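PDB 4DNX: sulfate adenylyltransferase from Allochromatium vinosum, which catalyses the transfer of an adenylyl group from ATP to sulfate, giving adenosine 5'-phosphosulfate and diphosphate. Local coordinates for residues A272-A277 with D303-F308; S67-T72 with M128-E133. All blocks are in the same frame, centred on the assembly; numbering follows the deposited sequence.

Contact 1. Residues A272-A277 with D303-F308; sequences AGPREA and DYYGPF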
ATOM      1  N   ALA A 272      11.296   5.024 -25.027  1.00 16.23           N
ATOM      2  CA  ALA A 272      10.671   5.427 -26.302  1.00 16.75           C
ATOM      3  C   ALA A 272      10.401   6.924 -26.413  1.00 17.45           C
ATOM      4  O   ALA A 272       9.691   7.395 -27.326  1.00 18.53           O
ATOM      5  CB  ALA A 272       9.382   4.591 -26.536  1.00 16.05           C
ATOM      6  N   GLY A 273      10.993   7.693 -25.501  1.00 16.70           N
ATOM      7  CA  GLY A 273      10.993   9.168 -25.635  1.00 16.89           C
ATOM      8  C   GLY A 273       9.589   9.725 -25.785  1.00 16.47           C
ATOM      9  O   GLY A 273       8.721   9.423 -24.936  1.00 15.63           O
ATOM     10  N   PRO A 274       9.359  10.517 -26.834  1.00 18.50           N
ATOM     11  CA  PRO A 274       8.062  11.183 -27.014  1.00 19.39           C
ATOM     12  C   PRO A 274       6.877  10.217 -26.968  1.00 18.29           C
ATOM     13  O   PRO A 274       5.850  10.516 -26.336  1.00 17.23           O
ATOM     14  CB  PRO A 274       8.169  11.847 -28.373  1.00 21.41           C
ATOM     15  CG  PRO A 274       9.653  11.979 -28.659  1.00 22.49           C
ATOM     16  CD  PRO A 274      10.365  10.944 -27.836  1.00 20.57           C
ATOM     17  N   ARG A 275       6.971   9.060 -27.627  1.00 17.28           N
ATOM     18  CA  ARG A 275       5.844   8.119 -27.471  1.00 17.68           C
ATOM     19  C   ARG A 275       5.571   7.636 -26.019  1.00 16.36           C
ATOM     20  O   ARG A 275       4.403   7.457 -25.620  1.00 15.63           O
ATOM     21  CB  ARG A 275       5.971   6.924 -28.394  1.00 18.11           C
ATOM     22  CG  ARG A 275       4.715   6.014 -28.353  1.00 21.24           C
ATOM     23  CD  ARG A 275       3.434   6.702 -28.976  1.00 23.36           C
ATOM     24  NE  ARG A 275       3.577   6.843 -30.405  1.00 21.79           N
ATOM     25  CZ  ARG A 275       3.060   5.987 -31.298  1.00 21.17           C
ATOM     26  NH1 ARG A 275       2.284   4.988 -30.913  1.00 18.80           N
ATOM     27  NH2 ARG A 275       3.297   6.159 -32.574  1.00 22.40           N
ATOM     28  N   GLU A 276       6.630   7.434 -25.234  1.00 16.09           N
ATOM     29  CA  GLU A 276       6.480   6.986 -23.875  1.00 14.81           C
ATOM     30  C   GLU A 276       5.937   8.126 -23.006  1.00 14.50           C
ATOM     31  O   GLU A 276       5.193   7.870 -22.061  1.00 14.93           O
ATOM     32  CB  GLU A 276       7.805   6.454 -23.329  1.00 15.90           C
ATOM     33  CG  GLU A 276       7.678   5.811 -21.977  1.00 15.94           C
ATOM     34  CD  GLU A 276       8.852   4.918 -21.641  1.00 16.36           C
ATOM     35  OE1 GLU A 276       9.911   5.147 -22.262  1.00 17.08           O
ATOM     36  OE2 GLU A 276       8.697   4.021 -20.769  1.00 18.00           O
ATOM     37  N   ALA A 277       6.281   9.378 -23.369  1.00 14.14           N
ATOM     38  CA  ALA A 277       5.768  10.543 -22.639  1.00 13.99           C
ATOM     39  C   ALA A 277       4.234  10.592 -22.736  1.00 13.64           C
ATOM     40  O   ALA A 277       3.562  10.956 -21.760  1.00 13.54           O
ATOM     41  CB  ALA A 277       6.411  11.860 -23.160  1.00 14.19           C
ATOM     42  N   ASP A 303      20.711   9.069 -29.016  1.00 30.64           N
ATOM     43  CA  ASP A 303      20.524  10.310 -29.757  1.00 31.05           C
ATOM     44  C   ASP A 303      19.290  10.306 -30.665  1.00 28.94           C
ATOM     45  O   ASP A 303      19.213  11.071 -31.611  1.00 29.78           O
ATOM     46  CB  ASP A 303      21.805  10.628 -30.565  1.00 38.79           C
ATOM     47  CG  ASP A 303      22.361  11.994 -30.246  1.00 46.34           C
ATOM     48  OD1 ASP A 303      22.304  12.411 -29.055  1.00 52.13           O
ATOM     49  OD2 ASP A 303      22.853  12.661 -31.189  1.00 56.42           O
ATOM     50  N   TYR A 304      18.316   9.447 -30.373  1.00 26.86           N
ATOM     51  CA  TYR A 304      17.196   9.234 -31.287  1.00 26.69           C
ATOM     52  C   TYR A 304      16.174  10.355 -31.321  1.00 26.35           C
ATOM     53  O   TYR A 304      15.517  10.528 -32.336  1.00 27.27           O
ATOM     54  CB  TYR A 304      16.461   7.923 -30.975  1.00 25.80           C
ATOM     55  CG  TYR A 304      17.375   6.747 -30.966  1.00 25.68           C
ATOM     56  CD1 TYR A 304      17.821   6.174 -32.169  1.00 28.51           C
ATOM     57  CD2 TYR A 304      17.832   6.219 -29.765  1.00 25.71           C
ATOM     58  CE1 TYR A 304      18.680   5.103 -32.156  1.00 29.78           C
ATOM     59  CE2 TYR A 304      18.708   5.130 -29.742  1.00 26.10           C
ATOM     60  CZ  TYR A 304      19.108   4.577 -30.936  1.00 28.95           C
ATOM     61  OH  TYR A 304      19.964   3.500 -30.935  1.00 29.39           O
ATOM     62  N   TYR A 305      16.030  11.098 -30.222  1.00 24.11           N
ATOM     63  CA  TYR A 305      14.977  12.095 -30.099  1.00 22.98           C
ATOM     64  C   TYR A 305      15.515  13.519 -29.894  1.00 23.68           C
ATOM     65  O   TYR A 305      16.589  13.732 -29.329  1.00 23.59           O
ATOM     66  CB  TYR A 305      14.015  11.714 -28.954  1.00 20.59           C
ATOM     67  CG  TYR A 305      13.688  10.234 -28.923  1.00 19.98           C
ATOM     68  CD1 TYR A 305      13.031   9.617 -30.002  1.00 21.11           C
ATOM     69  CD2 TYR A 305      14.082   9.439 -27.850  1.00 19.17           C
ATOM     70  CE1 TYR A 305      12.742   8.239 -29.998  1.00 19.61           C
ATOM     71  CE2 TYR A 305      13.788   8.050 -27.837  1.00 19.10           C
ATOM     72  CZ  TYR A 305      13.138   7.468 -28.937  1.00 19.94           C
ATOM     73  OH  TYR A 305      12.868   6.128 -28.935  1.00 19.67           O
ATOM     74  N   GLY A 306      14.780  14.488 -30.412  1.00 23.80           N
ATOM     75  CA  GLY A 306      15.130  15.889 -30.154  1.00 24.91           C
ATOM     76  C   GLY A 306      14.833  16.228 -28.688  1.00 22.77           C
ATOM     77  O   GLY A 306      13.956  15.614 -28.074  1.00 22.37           O
ATOM     78  N   PRO A 307      15.551  17.207 -28.129  1.00 23.68           N
ATOM     79  CA  PRO A 307      15.445  17.515 -26.680  1.00 23.68           C
ATOM     80  C   PRO A 307      14.024  17.832 -26.174  1.00 23.20           C
ATOM     81  O   PRO A 307      13.694  17.502 -25.026  1.00 21.67           O
ATOM     82  CB  PRO A 307      16.364  18.747 -26.504  1.00 24.10           C
ATOM     83  CG  PRO A 307      16.661  19.248 -27.862  1.00 25.84           C
ATOM     84  CD  PRO A 307      16.553  18.058 -28.808  1.00 25.91           C
ATOM     85  N   PHE A 308      13.207  18.483 -27.018  1.00 23.82           N
ATOM     86  CA  PHE A 308      11.826  18.835 -26.625  1.00 24.25           C
ATOM     87  C   PHE A 308      10.728  18.110 -27.412  1.00 23.01           C
ATOM     88  O   PHE A 308       9.563  18.492 -27.365  1.00 21.64           O
ATOM     89  CB  PHE A 308      11.639  20.360 -26.672  1.00 27.52           C
ATOM     90  CG  PHE A 308      12.628  21.094 -25.799  1.00 30.46           C
ATOM     91  CD1 PHE A 308      12.508  21.019 -24.408  1.00 32.34           C
ATOM     92  CD2 PHE A 308      13.697  21.778 -26.355  1.00 33.13           C
ATOM     93  CE1 PHE A 308      13.433  21.664 -23.583  1.00 34.13           C
ATOM     94  CE2 PHE A 308      14.622  22.442 -25.547  1.00 36.24           C
ATOM     95  CZ  PHE A 308      14.493  22.372 -24.153  1.00 34.69           C
TER
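With CG anti to the carbonyl carbon and beside the backbone N (chi1 -42°), Y305 projects its ring against the start of helix 274-287, so that one face lies against G273 and P274. This face receives two CH-pi contacts: P274 CD stands 3.9 Å from the centroid and G273 CA 4.1 Å from it. The opposite face is covered by Y304 CB, so the phenol is held between its own neighbour and the helix start. Farther out, the hydroxyl passes alongside A272, with Y305 OH 3.5 Å from A272 CA. It hydrogen-bonds outside the two segments, to Y136 O and to H143 NE2.

Glycine suits the N-cap because its phi is positive (55°) and a CB would run into Y305 CD2. G273 O takes the N-H of A277 at 2.9 Å, opening the helical hydrogen bonding. Proline suits the following position, since the first turn does not need its missing N-H. Across this turn E276 OE1 accepts A272 N at 3.1 Å, a nearly straight bond (166°) that ties the approach to the helix. With an alanine in place of this tyrosine, G273 and P274 would probably lose the surface they rest on, and Y136 O its hydroxyl partner. The contact joins the N-terminus of helix 274-287, which follows strand 260-266, to the loop between strand 291-294 and helix 309-316 in the Rossmann-like fold.

Contact 2. Residues S67-T72 with M128-E133; sequences SAQSMT and MALMTE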
ATOM      1  N   SER A  67      -2.748   0.923 -32.552  1.00 16.98           N
ATOM      2  CA  SER A  67      -2.127   1.679 -31.427  1.00 16.95           C
ATOM      3  C   SER A  67      -0.729   2.227 -31.833  1.00 17.10           C
ATOM      4  O   SER A  67      -0.396   3.429 -31.628  1.00 16.66           O
ATOM      5  CB  SER A  67      -2.014   0.753 -30.196  1.00 18.51           C
ATOM      6  OG  SER A  67      -1.565   1.549 -29.116  1.00 22.25           O
ATOM      7  N   ALA A  68       0.090   1.351 -32.439  1.00 16.62           N
ATOM      8  CA  ALA A  68       1.427   1.730 -32.863  1.00 17.70           C
ATOM      9  C   ALA A  68       1.378   2.896 -33.848  1.00 18.36           C
ATOM     10  O   ALA A  68       2.148   3.848 -33.732  1.00 19.40           O
ATOM     11  CB  ALA A  68       2.155   0.520 -33.509  1.00 18.38           C
ATOM     12  N   GLN A  69       0.481   2.847 -34.834  1.00 19.44           N
ATOM     13  CA  GLN A  69       0.562   3.812 -35.909  1.00 20.68           C
ATOM     14  C   GLN A  69      -0.223   5.083 -35.643  1.00 22.18           C
ATOM     15  O   GLN A  69       0.091   6.133 -36.236  1.00 23.33           O
ATOM     16  CB  GLN A  69       0.070   3.204 -37.233  1.00 21.83           C
ATOM     17  CG  GLN A  69       0.898   2.036 -37.716  1.00 22.28           C
ATOM     18  CD  GLN A  69       0.269   1.374 -38.893  1.00 22.97           C
ATOM     19  OE1 GLN A  69       0.533   1.733 -40.043  1.00 25.09           O
ATOM     20  NE2 GLN A  69      -0.558   0.385 -38.629  1.00 23.21           N
ATOM     21  N   SER A  70      -1.266   4.977 -34.814  1.00 20.36           N
ATOM     22  CA  SER A  70      -2.243   6.082 -34.703  1.00 20.67           C
ATOM     23  C   SER A  70      -2.687   6.415 -33.256  1.00 19.59           C
ATOM     24  O   SER A  70      -3.526   7.320 -33.038  1.00 20.60           O
ATOM     25  CB  SER A  70      -3.471   5.807 -35.594  1.00 21.28           C
ATOM     26  OG  SER A  70      -4.271   4.779 -35.024  1.00 19.72           O
ATOM     27  N   MET A  71      -2.117   5.695 -32.286  1.00 18.48           N
ATOM     28  CA  MET A  71      -2.473   5.809 -30.873  1.00 17.75           C
ATOM     29  C   MET A  71      -3.943   5.547 -30.602  1.00 18.25           C
ATOM     30  O   MET A  71      -4.490   6.054 -29.633  1.00 18.90           O
ATOM     31  CB  MET A  71      -2.018   7.160 -30.280  1.00 18.76           C
ATOM     32  CG  MET A  71      -0.545   7.514 -30.507  1.00 20.91           C
ATOM     33  SD  MET A  71      -0.269   9.130 -29.655  1.00 25.46           S
ATOM     34  CE  MET A  71       0.896   9.962 -30.699  1.00 31.60           C
ATOM     35  N   THR A  72      -4.574   4.718 -31.429  1.00 19.55           N
ATOM     36  CA  THR A  72      -5.949   4.266 -31.166  1.00 20.18           C
ATOM     37  C   THR A  72      -6.076   2.760 -31.347  1.00 20.46           C
ATOM     38  O   THR A  72      -5.337   2.148 -32.125  1.00 20.68           O
ATOM     39  CB  THR A  72      -7.001   4.948 -32.099  1.00 22.76           C
ATOM     40  OG1 THR A  72      -6.761   4.558 -33.467  1.00 24.38           O
ATOM     41  CG2 THR A  72      -6.957   6.455 -31.989  1.00 23.04           C
ATOM     42  N   MET A 128       6.134  -6.621 -37.319  1.00 22.62           N
ATOM     43  CA  MET A 128       7.033  -6.271 -36.203  1.00 23.23           C
ATOM     44  C   MET A 128       7.807  -5.012 -36.506  1.00 22.63           C
ATOM     45  O   MET A 128       7.876  -4.126 -35.636  1.00 21.04           O
ATOM     46  CB  MET A 128       8.023  -7.385 -35.835  1.00 23.88           C
ATOM     47  CG  MET A 128       7.411  -8.510 -35.032  1.00 25.15           C
ATOM     48  SD  MET A 128       6.719  -8.073 -33.402  1.00 25.11           S
ATOM     49  CE  MET A 128       8.161  -7.764 -32.397  1.00 23.95           C
ATOM     50  N   ALA A 129       8.356  -4.934 -37.709  1.00 24.34           N
ATOM     51  CA  ALA A 129       9.136  -3.751 -38.148  1.00 25.15           C
ATOM     52  C   ALA A 129       8.270  -2.497 -38.144  1.00 25.79           C
ATOM     53  O   ALA A 129       8.756  -1.417 -37.764  1.00 25.83           O
ATOM     54  CB  ALA A 129       9.773  -3.966 -39.531  1.00 27.23           C
ATOM     55  N   LEU A 130       7.016  -2.629 -38.595  1.00 25.12           N
ATOM     56  CA  LEU A 130       6.107  -1.481 -38.642  1.00 26.04           C
ATOM     57  C   LEU A 130       5.854  -0.987 -37.210  1.00 23.72           C
ATOM     58  O   LEU A 130       5.992   0.213 -36.909  1.00 23.60           O
ATOM     59  CB  LEU A 130       4.785  -1.842 -39.337  1.00 27.75           C
ATOM     60  CG  LEU A 130       3.686  -0.770 -39.452  1.00 29.72           C
ATOM     61  CD1 LEU A 130       4.225   0.506 -40.054  1.00 30.36           C
ATOM     62  CD2 LEU A 130       2.527  -1.295 -40.303  1.00 30.59           C
ATOM     63  N   MET A 131       5.535  -1.916 -36.305  1.00 20.82           N
ATOM     64  CA  MET A 131       5.235  -1.527 -34.902  1.00 19.63           C
ATOM     65  C   MET A 131       6.495  -0.946 -34.215  1.00 19.74           C
ATOM     66  O   MET A 131       6.397   0.041 -33.501  1.00 19.22           O
ATOM     67  CB  MET A 131       4.667  -2.715 -34.083  1.00 19.86           C
ATOM     68  CG  MET A 131       3.231  -3.127 -34.493  1.00 20.40           C
ATOM     69  SD  MET A 131       2.441  -4.299 -33.437  1.00 21.39           S
ATOM     70  CE  MET A 131       3.318  -5.828 -33.890  1.00 21.09           C
ATOM     71  N   THR A 132       7.666  -1.553 -34.465  1.00 19.47           N
ATOM     72  CA  THR A 132       8.941  -1.106 -33.893  1.00 19.25           C
ATOM     73  C   THR A 132       9.282   0.333 -34.321  1.00 20.08           C
ATOM     74  O   THR A 132       9.518   1.184 -33.450  1.00 19.50           O
ATOM     75  CB  THR A 132      10.093  -2.049 -34.344  1.00 20.44           C
ATOM     76  OG1 THR A 132       9.861  -3.334 -33.763  1.00 19.48           O
ATOM     77  CG2 THR A 132      11.428  -1.539 -33.873  1.00 20.33           C
ATOM     78  N   GLU A 133       9.268   0.595 -35.621  1.00 22.03           N
ATOM     79  CA  GLU A 133       9.588   1.927 -36.134  1.00 23.75           C
ATOM     80  C   GLU A 133       8.597   2.995 -35.605  1.00 23.21           C
ATOM     81  O   GLU A 133       9.004   4.105 -35.247  1.00 23.86           O
ATOM     82  CB  GLU A 133       9.637   1.922 -37.664  1.00 28.89           C
ATOM     83  CG  GLU A 133      10.151   3.235 -38.205  1.00 36.48           C
ATOM     84  CD  GLU A 133       9.044   4.277 -38.287  1.00 42.14           C
ATOM     85  OE1 GLU A 133       9.321   5.494 -38.095  1.00 47.84           O
ATOM     86  OE2 GLU A 133       7.885   3.863 -38.534  1.00 45.88           O
TER
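A68 and M131 bring two helices of the PUA-like domain, 61-70 and 125-136, into close contact, with A68 CA 5.4 Å from M131 CA. Alanine permits this approach: its CB points at the other helix and meets M131 CG at 3.9 Å and M131 CA at 4.0 Å. Next to this pair, Q69 and L130 cross at about a right angle on the outer side. L130 holds CG anti to the backbone N (chi1 179°), which carries its methyls across to the glutamine amide. L130 CD2 lies 3.6 Å from Q69 OE1 and 3.9 Å from Q69 NE2. Leucine offers a branched apolar end to this amide, while the glutamine NE2 has a polar partner in its own helix.

What positions these groups lies one shell out. Q69 NE2 is hydrogen-bonded to L65 O, one turn back, which steadies the amide beside L130. Beyond CG the M131 chain leads away from A68, and it bends at its last torsion; L61, A64 and L65 touch it, as does F149 of helix 144-149, and a flexible methionine fits such a varied apolar surround. T132 points away from helix 61-70, packs on V146 and F149, and is hydrogen-bonded through OG1 to N150 ND2. Its hydroxyl also turns back on its own helix: M128 O accepts both T132 N and T132 OG1, each at 2.8 Å, the hydroxyl arriving from above the carbonyl plane at a C=O...O angle of 134°.

Contact 2 closes before contact 1 opens along the chain, and the two lie in different family regions: contact 2 joins helices 61-70 and 125-136 of the PUA-like part, contact 1 joins loops and a helix start in the Rossmann-like ATP-sulfurylase part. Their centres are 16 Å apart, yet they touch through R275, in the first turn of helix 274-287. R275 NH2 probably hydrogen-bonds A68 O at 2.8 Å, near the C-terminal end of helix 61-70, where a positive charge would be expected to suit the helix dipole. The Y305 hydroxyl adds a second tie, to the end of helix 125-136. These bonds are among those that connect the two regions in this open-state structure.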